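Local coordinates for uncharacterized protein (Methanothermobacter thermautotrophicus, PDB 1IHN), which is of unknown function but represents the DUF498/DUF598 (Mth938-like) family, whose tertiary fold was new when this structure was determined, at residues V25-S30 against L58-E63; E37-K42 against E51-E56. All coordinates share one frame; numbering follows the deposited sequence.

Contact 1 (V25-S30 against L58-E63); sequences VHVDGS and LEEKPE
E60 reaches across to the turn that follows strand 23-25 and uses both carboxylate oxygens at once, one on the ring of H26 and the other on the backbone of V27. It is a worked example of how one acidic side chain can fasten two loops that are distant in sequence. From H26 ND1 to E60 OE2 the hydrogen bond is 2.6 Å long and nearly straight, at 168°. It leaves the imidazole edge almost in the ring plane and meets OE2 on its syn side, while ring and carboxylate planes stay 36° apart. The second bond, V27 N to E60 OE1 at 2.7 Å, meets the oxygen nearly head-on, in line with its bond to CD. E60 can span the gap because its chain runs extended beyond CG, carrying the carboxylate clear of its own backbone. The V27 side chain runs counter to that of E60, alongside it. Its CG1 lies anti to the backbone N (chi1 168°), which leaves CG2 to cover E60 CB at 3.7 Å and to meet P62 CB at the same distance, so a small apolar contact flanks the polar one. The turn itself, type I from H26 to G29, is braced by an Asx turn in which S30 N donates to D28 OD1 at 3.0 Å. The other ring nitrogen, NE2, is hydrogen-bonded to T32 OG1. With both ring nitrogens engaged, the imidazole is fixed in rotation, and the nearby carboxylate probably stabilises the proton on ND1.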
loop_
_atom_site.group_PDB
_atom_site.type_symbol
_atom_site.label_atom_id
_atom_site.label_comp_id
_atom_site.label_asym_id
_atom_site.label_seq_id
_atom_site.Cartn_x
_atom_site.Cartn_y
_atom_site.Cartn_z
ATOM N N VAL A 25 -1.048 1.368 -5.188
ATOM C CA VAL A 25 -2.253 1.937 -5.775
ATOM C C VAL A 25 -2.022 3.448 -5.896
ATOM O O VAL A 25 -1.836 4.150 -4.899
ATOM C CB VAL A 25 -3.499 1.645 -4.904
ATOM C CG1 VAL A 25 -4.733 2.272 -5.532
ATOM C CG2 VAL A 25 -3.701 0.141 -4.785
ATOM N N HIS A 26 -2.014 3.930 -7.132
ATOM C CA HIS A 26 -1.786 5.337 -7.425
ATOM C C HIS A 26 -3.052 6.186 -7.257
ATOM O O HIS A 26 -4.170 5.670 -7.264
ATOM C CB HIS A 26 -1.226 5.449 -8.845
ATOM C CG HIS A 26 0.066 4.714 -9.031
ATOM N ND1 HIS A 26 1.295 5.297 -8.806
ATOM C CD2 HIS A 26 0.319 3.416 -9.327
ATOM C CE1 HIS A 26 2.245 4.393 -8.951
ATOM N NE2 HIS A 26 1.681 3.241 -9.266
ATOM N N VAL A 27 -2.864 7.491 -7.101
ATOM C CA VAL A 27 -3.974 8.418 -6.912
ATOM C C VAL A 27 -5.067 8.295 -7.969
ATOM O O VAL A 27 -6.250 8.416 -7.658
ATOM C CB VAL A 27 -3.459 9.875 -6.885
ATOM C CG1 VAL A 27 -4.623 10.854 -6.974
ATOM C CG2 VAL A 27 -2.671 10.114 -5.603
ATOM N N ASP A 28 -4.673 8.044 -9.212
ATOM C CA ASP A 28 -5.631 7.924 -10.308
ATOM C C ASP A 28 -6.288 6.546 -10.465
ATOM O O ASP A 28 -7.057 6.329 -11.405
ATOM C CB ASP A 28 -4.950 8.307 -11.625
ATOM C CG ASP A 28 -3.740 7.443 -11.926
ATOM O OD1 ASP A 28 -3.529 6.437 -11.212
ATOM O OD2 ASP A 28 -3.003 7.769 -12.880
ATOM N N GLY A 29 -5.983 5.613 -9.568
ATOM C CA GLY A 29 -6.585 4.293 -9.666
ATOM C C GLY A 29 -5.691 3.251 -10.314
ATOM O O GLY A 29 -6.037 2.070 -10.352
ATOM N N SER A 30 -4.544 3.681 -10.835
ATOM C CA SER A 30 -3.604 2.764 -11.469
ATOM C C SER A 30 -2.936 1.861 -10.435
ATOM O O SER A 30 -2.869 2.188 -9.251
ATOM C CB SER A 30 -2.523 3.539 -12.227
ATOM O OG SER A 30 -3.059 4.207 -13.353
ATOM N N LEU A 58 4.703 10.466 -3.771
ATOM C CA LEU A 58 4.771 11.869 -3.381
ATOM C C LEU A 58 4.601 12.812 -4.569
ATOM O O LEU A 58 4.181 13.960 -4.411
ATOM C CB LEU A 58 6.106 12.150 -2.685
ATOM C CG LEU A 58 6.394 11.308 -1.439
ATOM C CD1 LEU A 58 7.786 11.622 -0.919
ATOM C CD2 LEU A 58 5.347 11.590 -0.371
ATOM N N GLU A 59 4.923 12.317 -5.758
ATOM C CA GLU A 59 4.819 13.109 -6.980
ATOM C C GLU A 59 3.357 13.330 -7.377
ATOM O O GLU A 59 3.005 14.349 -7.971
ATOM C CB GLU A 59 5.555 12.389 -8.111
ATOM C CG GLU A 59 6.943 11.903 -7.721
ATOM C CD GLU A 59 7.535 10.940 -8.734
ATOM O OE1 GLU A 59 6.910 9.885 -8.984
ATOM O OE2 GLU A 59 8.622 11.232 -9.276
ATOM N N GLU A 60 2.512 12.361 -7.046
ATOM C CA GLU A 60 1.093 12.434 -7.364
ATOM C C GLU A 60 0.360 13.361 -6.404
ATOM O O GLU A 60 -0.846 13.572 -6.530
ATOM C CB GLU A 60 0.486 11.032 -7.304
ATOM C CG GLU A 60 0.881 10.149 -8.474
ATOM C CD GLU A 60 0.718 8.670 -8.177
ATOM O OE1 GLU A 60 -0.332 8.273 -7.625
ATOM O OE2 GLU A 60 1.646 7.903 -8.505
ATOM N N LYS A 61 1.103 13.909 -5.445
ATOM C CA LYS A 61 0.552 14.818 -4.447
ATOM C C LYS A 61 -0.752 14.336 -3.823
ATOM O O LYS A 61 -1.801 14.964 -3.982
ATOM C CB LYS A 61 0.360 16.210 -5.051
ATOM C CG LYS A 61 1.631 17.052 -5.035
ATOM C CD LYS A 61 1.484 18.318 -5.859
ATOM C CE LYS A 61 1.369 17.999 -7.343
ATOM N NZ LYS A 61 1.298 19.229 -8.180
ATOM N N PRO A 62 -0.701 13.203 -3.105
ATOM C CA PRO A 62 -1.892 12.654 -2.456
ATOM C C PRO A 62 -2.157 13.367 -1.133
ATOM O O PRO A 62 -1.253 13.957 -0.547
ATOM C CB PRO A 62 -1.525 11.188 -2.259
ATOM C CG PRO A 62 -0.056 11.262 -1.977
ATOM C CD PRO A 62 0.436 12.268 -2.999
ATOM N N GLU A 63 -3.401 13.311 -0.672
ATOM C CA GLU A 63 -3.784 13.940 0.587
ATOM C C GLU A 63 -3.601 12.921 1.704
ATOM O O GLU A 63 -3.679 13.251 2.889
ATOM C CB GLU A 63 -5.250 14.374 0.539
ATOM C CG GLU A 63 -5.588 15.335 -0.583
ATOM C CD GLU A 63 -7.082 15.496 -0.772
ATOM O OE1 GLU A 63 -7.757 14.479 -1.037
ATOM O OE2 GLU A 63 -7.585 16.631 -0.655
#

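Contact 2 (E37-K42 against E51-E56)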
loop_
_atom_site.group_PDB
_atom_site.type_symbol
_atom_site.label_atom_id
_atom_site.label_comp_id
_atom_site.label_asym_id
_atom_site.label_seq_id
_atom_site.Cartn_x
_atom_site.Cartn_y
_atom_site.Cartn_z
ATOM N N GLU A 37 12.811 -4.127 -4.450
ATOM C CA GLU A 37 14.264 -4.006 -4.611
ATOM C C GLU A 37 14.821 -2.778 -3.904
ATOM O O GLU A 37 15.939 -2.803 -3.388
ATOM C CB GLU A 37 14.652 -3.927 -6.096
ATOM C CG GLU A 37 13.703 -4.625 -7.052
ATOM C CD GLU A 37 12.418 -3.841 -7.272
ATOM O OE1 GLU A 37 12.502 -2.668 -7.694
ATOM O OE2 GLU A 37 11.327 -4.400 -7.024
ATOM N N ILE A 38 14.049 -1.698 -3.894
ATOM C CA ILE A 38 14.492 -0.476 -3.243
ATOM C C ILE A 38 14.880 -0.766 -1.796
ATOM O O ILE A 38 15.966 -0.407 -1.349
ATOM C CB ILE A 38 13.385 0.595 -3.273
ATOM C CG1 ILE A 38 13.115 1.005 -4.722
ATOM C CG2 ILE A 38 13.793 1.802 -2.440
ATOM C CD1 ILE A 38 12.040 2.075 -4.884
ATOM N N SER A 39 13.993 -1.440 -1.078
ATOM C CA SER A 39 14.238 -1.771 0.312
ATOM C C SER A 39 15.242 -2.905 0.494
ATOM O O SER A 39 16.010 -2.908 1.451
ATOM C CB SER A 39 12.915 -2.123 0.993
ATOM O OG SER A 39 12.062 -0.992 0.987
ATOM N N ARG A 40 15.239 -3.870 -0.417
ATOM C CA ARG A 40 16.177 -4.977 -0.301
ATOM C C ARG A 40 17.605 -4.458 -0.444
ATOM O O ARG A 40 18.521 -4.923 0.238
ATOM C CB ARG A 40 15.907 -6.025 -1.373
ATOM C CG ARG A 40 16.796 -7.249 -1.258
ATOM C CD ARG A 40 16.931 -7.934 -2.602
ATOM N NE ARG A 40 17.569 -7.060 -3.586
ATOM C CZ ARG A 40 17.091 -6.836 -4.806
ATOM N NH1 ARG A 40 15.963 -7.420 -5.195
ATOM N NH2 ARG A 40 17.744 -6.034 -5.640
ATOM N N ARG A 41 17.789 -3.487 -1.329
ATOM C CA ARG A 41 19.107 -2.908 -1.559
ATOM C C ARG A 41 19.576 -2.080 -0.377
ATOM O O ARG A 41 20.763 -2.057 -0.061
ATOM C CB ARG A 41 19.090 -2.030 -2.809
ATOM C CG ARG A 41 18.995 -2.811 -4.096
ATOM C CD ARG A 41 18.654 -1.912 -5.267
ATOM N NE ARG A 41 18.676 -2.654 -6.523
ATOM C CZ ARG A 41 18.113 -2.228 -7.647
ATOM N NH1 ARG A 41 17.483 -1.062 -7.670
ATOM N NH2 ARG A 41 18.181 -2.966 -8.745
ATOM N N LYS A 42 18.641 -1.405 0.278
ATOM C CA LYS A 42 18.990 -0.571 1.414
ATOM C C LYS A 42 19.097 -1.298 2.750
ATOM O O LYS A 42 19.930 -0.944 3.584
ATOM C CB LYS A 42 17.988 0.574 1.550
ATOM C CG LYS A 42 18.327 1.534 2.683
ATOM C CD LYS A 42 17.459 2.780 2.633
ATOM C CE LYS A 42 17.965 3.840 3.593
ATOM N NZ LYS A 42 17.138 5.074 3.516
ATOM N N GLU A 51 11.925 4.593 2.805
ATOM C CA GLU A 51 11.065 5.735 2.520
ATOM C C GLU A 51 11.072 6.023 1.028
ATOM O O GLU A 51 10.127 6.606 0.497
ATOM C CB GLU A 51 11.520 6.983 3.285
ATOM C CG GLU A 51 10.600 8.178 3.038
ATOM C CD GLU A 51 11.045 9.442 3.746
ATOM O OE1 GLU A 51 12.198 9.874 3.530
ATOM O OE2 GLU A 51 10.233 10.006 4.513
ATOM N N GLU A 52 12.139 5.610 0.352
ATOM C CA GLU A 52 12.248 5.822 -1.083
ATOM C C GLU A 52 11.074 5.160 -1.810
ATOM O O GLU A 52 10.699 5.581 -2.903
ATOM C CB GLU A 52 13.563 5.247 -1.625
ATOM C CG GLU A 52 14.828 5.902 -1.095
ATOM C CD GLU A 52 15.427 5.167 0.091
ATOM O OE1 GLU A 52 14.874 5.267 1.210
ATOM O OE2 GLU A 52 16.458 4.481 -0.104
ATOM N N GLU A 53 10.500 4.118 -1.215
ATOM C CA GLU A 53 9.366 3.441 -1.839
ATOM C C GLU A 53 8.164 4.372 -2.000
ATOM O O GLU A 53 7.349 4.186 -2.902
ATOM C CB GLU A 53 8.955 2.194 -1.038
ATOM C CG GLU A 53 9.814 0.970 -1.331
ATOM C CD GLU A 53 9.156 -0.344 -0.930
ATOM O OE1 GLU A 53 8.007 -0.597 -1.355
ATOM O OE2 GLU A 53 9.789 -1.134 -0.201
ATOM N N LEU A 54 8.065 5.376 -1.131
ATOM C CA LEU A 54 6.964 6.344 -1.177
ATOM C C LEU A 54 7.218 7.462 -2.187
ATOM O O LEU A 54 6.285 8.142 -2.623
ATOM C CB LEU A 54 6.764 6.987 0.196
ATOM C CG LEU A 54 6.407 6.110 1.396
ATOM C CD1 LEU A 54 6.418 6.968 2.651
ATOM C CD2 LEU A 54 5.040 5.470 1.197
ATOM N N GLU A 55 8.483 7.653 -2.545
ATOM C CA GLU A 55 8.879 8.705 -3.473
ATOM C C GLU A 55 8.032 8.777 -4.744
ATOM O O GLU A 55 7.647 9.870 -5.172
ATOM C CB GLU A 55 10.362 8.552 -3.835
ATOM C CG GLU A 55 10.945 9.744 -4.594
ATOM C CD GLU A 55 12.468 9.750 -4.611
ATOM O OE1 GLU A 55 13.070 8.753 -5.066
ATOM O OE2 GLU A 55 13.066 10.757 -4.173
ATOM N N GLU A 56 7.731 7.629 -5.348
ATOM C CA GLU A 56 6.933 7.637 -6.567
ATOM C C GLU A 56 5.514 8.139 -6.309
ATOM O O GLU A 56 4.854 8.636 -7.213
ATOM C CB GLU A 56 6.892 6.240 -7.207
ATOM C CG GLU A 56 6.069 5.185 -6.471
ATOM C CD GLU A 56 5.911 3.902 -7.293
ATOM O OE1 GLU A 56 5.442 3.989 -8.444
ATOM O OE2 GLU A 56 6.248 2.808 -6.794
#
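I38 and E53 mark the nearest backbone approach between helix 36-43 and helix 52-58; the axes of the 37-42 and 52-56 segments pass 10.1 Å apart and run close to antiparallel, at 156°. The apolar share centres on I38: I38 CG2 rests on E52 CB at 3.5 Å, and I38 CB lies 4.1 Å from E53 CG, so aliphatic parts of two glutamates serve as apolar surface. A hydroxyl-to-carboxylate hydrogen bond comes next. S39 OG donates to E53 OE2 over 2.6 Å, using the anti lone pair, while the other oxygen of E53 pairs with R34; S39 OG also bonds the backbone N of A50. At the solvent-facing margin stands a salt bridge, K42 NZ to E52 OE1 at 3.2 Å. The lysine is fully extended, whereas E52 bends at chi2 (95°), turning its carboxylate across the lysine chain, with E52 OE2 3.4 Å from K42 CD. An alanine in place of E52 would keep the CB contact with I38 but would probably leave the K42 ammonium without this partner and free to swing into solvent. Two short helices, nearly antiparallel and linked through strand 48-49, form a small helical layer at the periphery of this alpha/beta fold.

In the fold
Both contacts depend on glutamates of helix 52-58 and the loop after it, but serve different neighbours. Contact 1 ties that loop to the turn between strands 23-25 and 31-33, at one edge of the mixed sheet; contact 2 sets the helix against helix 36-43. Neither is a hydrophobic core. In contact 1 buried H26 and V27 receive a carboxylate from a partly exposed residue, whereas contact 2 grades from buried S39 and E53 to an ion pair at the surface, between exposed K42 and partly exposed E52. Their centres lie about 17 Å apart, yet they meet where H26 CE1 packs 3.3 Å from E56 OE1. Along the chain, the helix pair falls between contact 1's loops.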